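Hemerythrin-like domain-containing protein (Streptococcus mutans, PDB 2QKP) is of unknown function but carries a C-terminal PAS domain that probably serves as a sensory or ligand-binding module of this hemerythrin-like protein. Local coordinates at residues E31-N36 and V123-Q128; Q42-S47 and R57-V62; R90-M95 and Y107-A112. One frame throughout, in Å; residues are numbered along the deposited sequence.

Interaction 1: residues E31-N36 and V123-Q128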
loop_
_atom_site.group_PDB
_atom_site.type_symbol
_atom_site.label_atom_id
_atom_site.label_comp_id
_atom_site.label_asym_id
_atom_site.label_seq_id
_atom_site.Cartn_x
_atom_site.Cartn_y
_atom_site.Cartn_z
ATOM N N GLU A 31 -1.328 5.458 -5.932
ATOM C CA GLU A 31 -1.961 6.717 -5.539
ATOM C C GLU A 31 -3.135 6.265 -4.682
ATOM O O GLU A 31 -4.006 5.539 -5.168
ATOM C CB GLU A 31 -2.491 7.498 -6.763
ATOM C CG GLU A 31 -1.419 8.034 -7.690
ATOM C CD GLU A 31 -2.001 8.707 -8.934
ATOM O OE1 GLU A 31 -3.220 9.078 -8.967
ATOM O OE2 GLU A 31 -1.224 8.890 -9.867
ATOM N N ILE A 32 -3.147 6.684 -3.415
ATOM C CA ILE A 32 -4.136 6.184 -2.441
ATOM C C ILE A 32 -5.009 7.350 -2.034
ATOM O O ILE A 32 -4.508 8.466 -1.822
ATOM C CB ILE A 32 -3.405 5.612 -1.219
ATOM C CG1 ILE A 32 -2.539 4.421 -1.691
ATOM C CG2 ILE A 32 -4.367 5.187 -0.030
ATOM C CD1 ILE A 32 -1.634 3.842 -0.608
ATOM N N THR A 33 -6.312 7.110 -1.928
ATOM C CA THR A 33 -7.203 8.118 -1.326
ATOM C C THR A 33 -8.115 7.393 -0.357
ATOM O O THR A 33 -8.401 6.210 -0.543
ATOM C CB THR A 33 -8.074 8.932 -2.347
ATOM O OG1 THR A 33 -9.172 8.129 -2.795
ATOM C CG2 THR A 33 -7.255 9.436 -3.550
ATOM N N PHE A 34 -8.563 8.086 0.683
ATOM C CA PHE A 34 -9.461 7.456 1.636
ATOM C C PHE A 34 -10.612 8.400 1.924
ATOM O O PHE A 34 -10.398 9.564 2.214
ATOM C CB PHE A 34 -8.713 7.137 2.928
ATOM C CG PHE A 34 -9.585 6.637 4.013
ATOM C CD1 PHE A 34 -10.194 5.370 3.911
ATOM C CD2 PHE A 34 -9.804 7.407 5.150
ATOM C CE1 PHE A 34 -10.998 4.871 4.948
ATOM C CE2 PHE A 34 -10.634 6.929 6.189
ATOM C CZ PHE A 34 -11.232 5.665 6.085
ATOM N N VAL A 35 -11.821 7.861 1.849
ATOM C CA VAL A 35 -13.052 8.590 2.197
ATOM C C VAL A 35 -13.675 7.886 3.403
ATOM O O VAL A 35 -13.826 6.658 3.394
ATOM C CB VAL A 35 -14.027 8.579 0.988
ATOM C CG1 VAL A 35 -15.364 9.201 1.369
ATOM C CG2 VAL A 35 -13.416 9.296 -0.203
ATOM N N ASN A 36 -14.027 8.618 4.456
ATOM C CA ASN A 36 -14.456 7.934 5.694
ATOM C C ASN A 36 -15.938 7.580 5.608
ATOM O O ASN A 36 -16.587 7.847 4.589
ATOM C CB ASN A 36 -14.135 8.754 6.955
ATOM C CG ASN A 36 -14.859 10.115 6.982
ATOM O OD1 ASN A 36 -15.962 10.251 6.447
ATOM N ND2 ASN A 36 -14.239 11.115 7.623
ATOM N N VAL A 123 -14.134 4.030 2.346
ATOM C CA VAL A 123 -13.720 3.448 1.061
ATOM C C VAL A 123 -12.275 3.832 0.764
ATOM O O VAL A 123 -11.919 5.008 0.853
ATOM C CB VAL A 123 -14.621 3.924 -0.053
ATOM C CG1 VAL A 123 -14.068 3.505 -1.409
ATOM C CG2 VAL A 123 -16.037 3.322 0.134
ATOM N N LEU A 124 -11.470 2.821 0.423
ATOM C CA LEU A 124 -10.057 3.002 0.074
ATOM C C LEU A 124 -9.938 2.900 -1.445
ATOM O O LEU A 124 -10.326 1.875 -2.010
ATOM C CB LEU A 124 -9.230 1.899 0.764
ATOM C CG LEU A 124 -7.781 1.690 0.323
ATOM C CD1 LEU A 124 -6.978 2.957 0.592
ATOM C CD2 LEU A 124 -7.189 0.510 1.038
ATOM N N GLU A 125 -9.407 3.937 -2.103
ATOM C CA GLU A 125 -9.140 3.874 -3.543
ATOM C C GLU A 125 -7.632 3.828 -3.762
ATOM O O GLU A 125 -6.892 4.612 -3.152
ATOM C CB GLU A 125 -9.744 5.086 -4.265
ATOM C CG GLU A 125 -9.480 5.088 -5.785
ATOM C CD GLU A 125 -10.107 6.267 -6.522
ATOM O OE1 GLU A 125 -10.760 7.121 -5.874
ATOM O OE2 GLU A 125 -9.952 6.315 -7.757
ATOM N N TYR A 126 -7.171 2.890 -4.582
ATOM C CA TYR A 126 -5.760 2.853 -4.929
ATOM C C TYR A 126 -5.578 2.596 -6.418
ATOM O O TYR A 126 -6.304 1.769 -7.051
ATOM C CB TYR A 126 -4.976 1.860 -4.048
ATOM C CG TYR A 126 -5.535 0.453 -3.912
ATOM C CD1 TYR A 126 -5.069 -0.578 -4.736
ATOM C CD2 TYR A 126 -6.498 0.142 -2.943
ATOM C CE1 TYR A 126 -5.540 -1.869 -4.593
ATOM C CE2 TYR A 126 -6.982 -1.148 -2.788
ATOM C CZ TYR A 126 -6.482 -2.149 -3.624
ATOM O OH TYR A 126 -6.959 -3.431 -3.515
ATOM N N VAL A 127 -4.647 3.355 -6.982
ATOM C CA VAL A 127 -4.430 3.374 -8.415
ATOM C C VAL A 127 -2.990 2.921 -8.679
ATOM O O VAL A 127 -2.049 3.426 -8.057
ATOM C CB VAL A 127 -4.629 4.802 -8.984
ATOM C CG1 VAL A 127 -4.395 4.804 -10.440
ATOM C CG2 VAL A 127 -6.030 5.373 -8.646
ATOM N N GLN A 128 -2.831 2.000 -9.630
ATOM C CA GLN A 128 -1.498 1.483 -9.948
ATOM C C GLN A 128 -1.241 1.513 -11.447
ATOM O O GLN A 128 -2.144 1.301 -12.251
ATOM C CB GLN A 128 -1.372 0.053 -9.460
ATOM C CG GLN A 128 0.100 -0.508 -9.466
ATOM C CD GLN A 128 0.168 -1.876 -8.808
ATOM O OE1 GLN A 128 -0.867 -2.484 -8.496
ATOM N NE2 GLN A 128 1.376 -2.372 -8.602
HETATM O O HOH W 1 -11.391 6.726 -1.465
HETATM O O HOH W 2 -10.679 9.951 -4.407
#

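Interaction 2: residues Q42-S47 and R57-V62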
loop_
_atom_site.group_PDB
_atom_site.type_symbol
_atom_site.label_atom_id
_atom_site.label_comp_id
_atom_site.label_asym_id
_atom_site.label_seq_id
_atom_site.Cartn_x
_atom_site.Cartn_y
_atom_site.Cartn_z
ATOM N N GLN A 42 -10.779 12.411 3.267
ATOM C CA GLN A 42 -9.888 12.782 4.375
ATOM C C GLN A 42 -8.443 12.875 3.964
ATOM O O GLN A 42 -7.663 13.607 4.566
ATOM C CB GLN A 42 -9.891 11.687 5.437
ATOM C CG GLN A 42 -10.869 11.834 6.534
ATOM C CD GLN A 42 -10.669 10.809 7.623
ATOM O OE1 GLN A 42 -11.631 10.376 8.246
ATOM N NE2 GLN A 42 -9.421 10.434 7.891
ATOM N N TYR A 43 -8.046 12.050 2.995
ATOM C CA TYR A 43 -6.626 11.715 2.879
ATOM C C TYR A 43 -6.234 11.251 1.490
ATOM O O TYR A 43 -6.975 10.483 0.865
ATOM C CB TYR A 43 -6.326 10.582 3.877
ATOM C CG TYR A 43 -5.015 9.851 3.605
ATOM C CD1 TYR A 43 -3.793 10.369 4.071
ATOM C CD2 TYR A 43 -4.993 8.651 2.885
ATOM C CE1 TYR A 43 -2.568 9.704 3.846
ATOM C CE2 TYR A 43 -3.776 7.988 2.630
ATOM C CZ TYR A 43 -2.572 8.530 3.104
ATOM O OH TYR A 43 -1.416 7.848 2.874
ATOM N N TYR A 44 -5.068 11.687 1.019
ATOM C CA TYR A 44 -4.416 11.015 -0.112
ATOM C C TYR A 44 -2.938 11.028 0.149
ATOM O O TYR A 44 -2.440 11.907 0.843
ATOM C CB TYR A 44 -4.796 11.612 -1.480
ATOM C CG TYR A 44 -4.379 13.082 -1.750
ATOM C CD1 TYR A 44 -3.331 13.385 -2.645
ATOM C CD2 TYR A 44 -5.071 14.139 -1.175
ATOM C CE1 TYR A 44 -2.976 14.721 -2.924
ATOM C CE2 TYR A 44 -4.723 15.490 -1.465
ATOM C CZ TYR A 44 -3.685 15.755 -2.338
ATOM O OH TYR A 44 -3.351 17.091 -2.597
ATOM N N ASN A 45 -2.238 10.011 -0.337
ATOM C CA ASN A 45 -0.821 9.872 0.010
ATOM C C ASN A 45 0.024 10.860 -0.806
ATOM O O ASN A 45 -0.485 11.525 -1.706
ATOM C CB ASN A 45 -0.328 8.406 -0.110
ATOM C CG ASN A 45 -0.343 7.874 -1.506
ATOM O OD1 ASN A 45 -1.054 8.361 -2.400
ATOM N ND2 ASN A 45 0.457 6.821 -1.717
ATOM N N ASP A 46 1.293 10.987 -0.448
ATOM C CA ASP A 46 2.215 11.817 -1.230
ATOM C C ASP A 46 3.184 10.894 -1.988
ATOM O O ASP A 46 4.344 10.723 -1.584
ATOM C CB ASP A 46 2.955 12.783 -0.290
ATOM C CG ASP A 46 3.840 13.753 -1.033
ATOM O OD1 ASP A 46 3.410 14.238 -2.109
ATOM O OD2 ASP A 46 4.966 14.012 -0.533
ATOM N N SER A 47 2.738 10.289 -3.088
ATOM C CA SER A 47 3.601 9.300 -3.765
ATOM C C SER A 47 4.140 9.684 -5.156
ATOM O O SER A 47 5.167 9.129 -5.577
ATOM C CB SER A 47 2.973 7.896 -3.773
ATOM O OG SER A 47 3.965 6.911 -4.022
ATOM N N ARG A 57 -5.644 15.175 -7.273
ATOM C CA ARG A 57 -6.259 15.596 -6.024
ATOM C C ARG A 57 -5.497 16.835 -5.593
ATOM O O ARG A 57 -4.313 16.981 -5.914
ATOM C CB ARG A 57 -6.137 14.517 -4.939
ATOM C CG ARG A 57 -6.522 13.104 -5.370
ATOM C CD ARG A 57 -8.009 12.950 -5.594
ATOM N NE ARG A 57 -8.322 11.572 -5.986
ATOM C CZ ARG A 57 -9.309 11.206 -6.803
ATOM N NH1 ARG A 57 -10.116 12.102 -7.357
ATOM N NH2 ARG A 57 -9.488 9.919 -7.066
ATOM N N THR A 58 -6.162 17.720 -4.864
ATOM C CA THR A 58 -5.504 18.919 -4.349
ATOM C C THR A 58 -5.824 19.099 -2.855
ATOM O O THR A 58 -6.855 18.628 -2.384
ATOM C CB THR A 58 -5.905 20.177 -5.155
ATOM O OG1 THR A 58 -7.302 20.428 -4.988
ATOM C CG2 THR A 58 -5.602 19.981 -6.641
ATOM N N PRO A 59 -4.934 19.773 -2.104
ATOM C CA PRO A 59 -5.163 19.936 -0.655
ATOM C C PRO A 59 -6.513 20.579 -0.321
ATOM O O PRO A 59 -7.056 20.363 0.773
ATOM C CB PRO A 59 -4.019 20.860 -0.223
ATOM C CG PRO A 59 -2.938 20.598 -1.216
ATOM C CD PRO A 59 -3.655 20.378 -2.524
ATOM N N SER A 60 -7.045 21.336 -1.279
ATOM C CA SER A 60 -8.283 22.105 -1.116
ATOM C C SER A 60 -9.480 21.186 -0.969
ATOM O O SER A 60 -10.478 21.535 -0.328
ATOM C CB SER A 60 -8.486 23.017 -2.331
ATOM O OG SER A 60 -7.232 23.394 -2.889
ATOM N N GLN A 61 -9.358 19.991 -1.554
ATOM C CA GLN A 61 -10.422 19.002 -1.540
ATOM C C GLN A 61 -10.521 18.258 -0.216
ATOM O O GLN A 61 -11.578 17.760 0.128
ATOM C CB GLN A 61 -10.239 18.024 -2.700
ATOM C CG GLN A 61 -10.147 18.713 -4.068
ATOM C CD GLN A 61 -9.943 17.726 -5.193
ATOM O OE1 GLN A 61 -9.084 16.855 -5.110
ATOM N NE2 GLN A 61 -10.743 17.846 -6.249
ATOM N N VAL A 62 -9.428 18.207 0.541
ATOM C CA VAL A 62 -9.392 17.502 1.826
ATOM C C VAL A 62 -10.374 18.094 2.828
ATOM O O VAL A 62 -10.441 19.324 2.981
ATOM C CB VAL A 62 -7.990 17.544 2.464
ATOM C CG1 VAL A 62 -7.996 16.891 3.847
ATOM C CG2 VAL A 62 -6.962 16.876 1.549
HETATM O O HOH W 3 -1.532 17.314 -4.350
#

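Interaction 3: residues R90-M95 and Y107-A112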
loop_
_atom_site.group_PDB
_atom_site.type_symbol
_atom_site.label_atom_id
_atom_site.label_comp_id
_atom_site.label_asym_id
_atom_site.label_seq_id
_atom_site.Cartn_x
_atom_site.Cartn_y
_atom_site.Cartn_z
ATOM N N ARG A 90 -19.967 -6.212 -2.689
ATOM C CA ARG A 90 -18.628 -6.592 -3.118
ATOM C C ARG A 90 -17.632 -5.962 -2.141
ATOM O O ARG A 90 -17.971 -5.005 -1.460
ATOM C CB ARG A 90 -18.376 -6.100 -4.539
ATOM C CG ARG A 90 -19.177 -6.872 -5.627
ATOM C CD ARG A 90 -19.208 -6.137 -6.952
ATOM N NE ARG A 90 -19.822 -6.947 -8.006
ATOM C CZ ARG A 90 -21.114 -6.914 -8.359
ATOM N NH1 ARG A 90 -21.969 -6.098 -7.755
ATOM N NH2 ARG A 90 -21.551 -7.711 -9.332
ATOM N N ASP A 91 -16.437 -6.542 -2.054
ATOM C CA ASP A 91 -15.383 -5.966 -1.221
ATOM C C ASP A 91 -14.515 -5.014 -2.028
ATOM O O ASP A 91 -13.859 -4.130 -1.454
ATOM C CB ASP A 91 -14.562 -7.045 -0.497
ATOM C CG ASP A 91 -13.816 -7.963 -1.432
ATOM O OD1 ASP A 91 -14.179 -8.119 -2.623
ATOM O OD2 ASP A 91 -12.853 -8.578 -0.937
ATOM N N LYS A 92 -14.519 -5.212 -3.351
ATOM C CA LYS A 92 -13.743 -4.424 -4.304
ATOM C C LYS A 92 -14.501 -4.195 -5.609
ATOM O O LYS A 92 -15.304 -5.051 -6.035
ATOM C CB LYS A 92 -12.429 -5.137 -4.655
ATOM C CG LYS A 92 -11.449 -5.300 -3.493
ATOM C CD LYS A 92 -10.211 -6.069 -3.919
ATOM C CE LYS A 92 -10.477 -7.566 -4.014
ATOM N NZ LYS A 92 -9.241 -8.397 -4.128
ATOM N N VAL A 93 -14.226 -3.056 -6.241
ATOM C CA VAL A 93 -14.660 -2.776 -7.604
ATOM C C VAL A 93 -13.408 -2.311 -8.327
ATOM O O VAL A 93 -12.715 -1.410 -7.838
ATOM C CB VAL A 93 -15.725 -1.686 -7.628
ATOM C CG1 VAL A 93 -16.069 -1.249 -9.050
ATOM C CG2 VAL A 93 -16.979 -2.198 -6.927
ATOM N N ASN A 94 -13.143 -2.894 -9.501
ATOM C CA ASN A 94 -11.941 -2.563 -10.276
ATOM C C ASN A 94 -12.308 -1.996 -11.654
ATOM O O ASN A 94 -13.341 -2.376 -12.245
ATOM C CB ASN A 94 -11.085 -3.804 -10.480
ATOM C CG ASN A 94 -10.776 -4.531 -9.182
ATOM O OD1 ASN A 94 -11.235 -5.657 -8.949
ATOM N ND2 ASN A 94 -9.976 -3.907 -8.342
ATOM N N MET A 95 -11.499 -1.050 -12.114
ATOM C CA MET A 95 -11.540 -0.585 -13.489
ATOM C C MET A 95 -10.121 -0.405 -14.046
ATOM O O MET A 95 -9.153 -0.246 -13.300
ATOM C CB MET A 95 -12.414 0.687 -13.646
ATOM C CG MET A 95 -12.501 1.656 -12.492
ATOM S SD MET A 95 -13.473 1.208 -11.029
ATOM C CE MET A 95 -15.084 1.933 -11.385
ATOM N N TYR A 107 -4.709 0.696 -13.422
ATOM C CA TYR A 107 -5.633 -0.247 -12.797
ATOM C C TYR A 107 -6.116 0.377 -11.490
ATOM O O TYR A 107 -5.293 0.753 -10.641
ATOM C CB TYR A 107 -4.871 -1.539 -12.471
ATOM C CG TYR A 107 -5.746 -2.658 -11.942
ATOM C CD1 TYR A 107 -6.441 -3.487 -12.817
ATOM C CD2 TYR A 107 -5.845 -2.920 -10.573
ATOM C CE1 TYR A 107 -7.234 -4.533 -12.347
ATOM C CE2 TYR A 107 -6.659 -3.961 -10.090
ATOM C CZ TYR A 107 -7.330 -4.773 -10.989
ATOM O OH TYR A 107 -8.104 -5.836 -10.537
ATOM N N VAL A 108 -7.439 0.495 -11.345
ATOM C CA VAL A 108 -8.053 1.254 -10.257
ATOM C C VAL A 108 -8.811 0.283 -9.387
ATOM O O VAL A 108 -9.535 -0.576 -9.886
ATOM C CB VAL A 108 -9.056 2.319 -10.805
ATOM C CG1 VAL A 108 -9.650 3.127 -9.679
ATOM C CG2 VAL A 108 -8.382 3.251 -11.789
ATOM N N THR A 109 -8.641 0.412 -8.079
ATOM C CA THR A 109 -9.473 -0.383 -7.176
ATOM C C THR A 109 -10.143 0.508 -6.151
ATOM O O THR A 109 -9.497 1.365 -5.552
ATOM C CB THR A 109 -8.628 -1.402 -6.394
ATOM O OG1 THR A 109 -7.934 -2.249 -7.302
ATOM C CG2 THR A 109 -9.503 -2.229 -5.450
ATOM N N TYR A 110 -11.444 0.293 -5.955
ATOM C CA TYR A 110 -12.178 0.859 -4.828
ATOM C C TYR A 110 -12.493 -0.278 -3.900
ATOM O O TYR A 110 -13.123 -1.273 -4.324
ATOM C CB TYR A 110 -13.516 1.427 -5.297
ATOM C CG TYR A 110 -13.404 2.635 -6.168
ATOM C CD1 TYR A 110 -13.445 3.910 -5.599
ATOM C CD2 TYR A 110 -13.299 2.516 -7.547
ATOM C CE1 TYR A 110 -13.358 5.068 -6.390
ATOM C CE2 TYR A 110 -13.207 3.687 -8.370
ATOM C CZ TYR A 110 -13.238 4.947 -7.763
ATOM O OH TYR A 110 -13.182 6.141 -8.490
ATOM N N ALA A 111 -12.071 -0.161 -2.638
ATOM C CA ALA A 111 -12.224 -1.235 -1.688
ATOM C C ALA A 111 -12.966 -0.809 -0.446
ATOM O O ALA A 111 -12.759 0.294 0.031
ATOM C CB ALA A 111 -10.825 -1.785 -1.309
ATOM N N ALA A 112 -13.812 -1.690 0.099
ATOM C CA ALA A 112 -14.480 -1.418 1.375
ATOM C C ALA A 112 -13.454 -1.607 2.468
ATOM O O ALA A 112 -12.722 -2.621 2.467
ATOM C CB ALA A 112 -15.648 -2.418 1.608
HETATM O O HOH W 4 -12.341 -4.925 1.393
#

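Interaction 1: residues E31-N36 and V123-Q128
I32 lays its CG2 methyl against CD1 of L124, and at 3.5 Å the two carbons sit closer than usual van der Waals contact. The side chains cross obliquely on the face of the sheet that also carries F34 and Y126. The other branch of I32, CG1, lies 4.2 Å from Y126 CB; chi1 of 50° places CG of the tyrosine between the backbone N and the carbonyl carbon, and the ring beyond leads away from strand 31-36. On the other face T33 and E125 run side by side and point the same way, with T33 OG1 3.4 Å from E125 CB. The hydroxyl and the carboxylate meet through water: one molecule lies 2.9 Å from T33 OG1 and donates to E125 OE1 at 3.2 Å. A second water, also bound to T33 OG1, donates to V123 O, so solvent stitches this buried polar patch together. E125 OE1 has a further, long and weak ion pair with R57. Of the E31 side chain, CB faces V127 CB (4.1 Å), while the carboxylate turns to the loop, where OE2 accepts a hydrogen bond from V54 N. Between the two faces the antiparallel backbones pair in register, and E31, T33 and V35 each exchange two N-H...O bonds with V127, E125 and V123 respectively. The bond from V35 N to V123 O is nearly straight, at 176°. CA-H...O contacts such as Y126 CA to E31 O (3.2 Å) accompany this pairing. V35 and V123 pack on F82 of helix 72-86, whereas F34 and L124 meet Q20 and I24 of the second subunit. Joining the first strand of the sheet to its last, at the centre, is the hallmark of the PAS fold with its 2-1-5-4-3 strand order.

Interaction 2: residues Q42-S47 and R57-V62
The Y44 ring has one face filled by an aliphatic carbon: R57 CB stands 3.6 Å from the ring centroid and only 4° off the ring normal, a CH-pi contact centred so well that all six ring carbons are nearly equidistant from it. At the edge, near the ring plane, lie V62 CG2, 4.0 Å from Y44 CE2, and the backbone N of P59. The guanidinium takes no part in this CH-pi contact. R57 bends at chi2 (-71°), and its guanidinium plane stands 78° from that of the ring. The phenol oxygen pushes into the turn, with Y44 OH 3.3 Å from P59 CD. A water in the ring plane donates to R57 O and lies 2.5 Å from Y44 OH, so short that the exact length is doubtful. The receiving loop is braced internally: T58 N donates to Q61 OE1 from above the amide carbonyl plane, and Q61 N bonds back to T58 O. At the start of the strand segment, Q42 O lies 3.4 Å from V62 CG1. Q42 and Y43 both face F34, forming a classic beta bulge, while Q42 OE1 accepts a bond from N36 ND2. The loop 57-62 thus packs beside strand 41-44, outermost within this chain, whose Q42 and Y44 also bond through the backbone to the second subunit; Y43 turns to L25 of helix 18-27, and N13 of the second subunit packs on Y44 and V62.

Interaction 3: residues R90-M95 and Y107-A112
M95 starts at CB on the face it shares with V93, V108 and Y110, and its chain reaches across to strand 104-114. CG meets CB of V108 at 3.9 Å; a bend at chi2 (-73°) then sets SD beside the Y110 ring, 3.6 Å from CE2 of that tyrosine. The sulfur lies in the ring plane, so this Met-aromatic contact is made at the edge. After a second bend, CE ends 4.0 Å from the same Y110 CE2. V93 O shares the rim of this ring, near CD2, and places a carbonyl oxygen and a thioether along one side of the tyrosine. On the opposite face of the sheet, N94 works differently. Its ND2 comes up beside T109 OG1 at 2.8 Å, but the N-H...O angle of 116° makes the bond weak; the two side chains lie alongside and point the same way. N94 CG also sits 3.3 Å from Y107 OH, with the amide turned 25° from the plane of the phenol ring. Near the start of the strand, K92, in one of its two conformers, lends only its aliphatic part: CG lies 4.1 Å from T109 CG2 and a little farther from A111 CB, before the chain leads away. V93 with Y110 and M95 with V108 are doubly hydrogen-bonded backbone pairs, and A112 N adds a bond to D91 O. A water that donates to A112 O bonds only weakly to D91 O. Y110 and A112 pack on L85 of helix 72-86, and Y107 meets F133 of the second subunit edge to face. The two strands form an antiparallel beta hairpin, the edge hairpin of a PAS-domain sheet.

Overall arrangement
All three contacts reach one antiparallel sheet, interaction 2 by way of strand 41-44. The centre of interaction 1 lies about 1 Å from the centre of the chain. Interactions 2 and 3 lie on opposite sides of that centre, their own centres about 19 Å apart and their nearest atoms about 5 Å. Interaction 1 links them: I32 N bonds to N45 OD1 of interaction 2, while L124 O accepts from A111 N of interaction 3 at 2.8 Å. In sequence, both flanking contacts close within the 86 residues that separate 31-36 from 123-128. All three touch the second subunit. No ligand marks a pocket, so any sensory role of this PAS domain remains an inference.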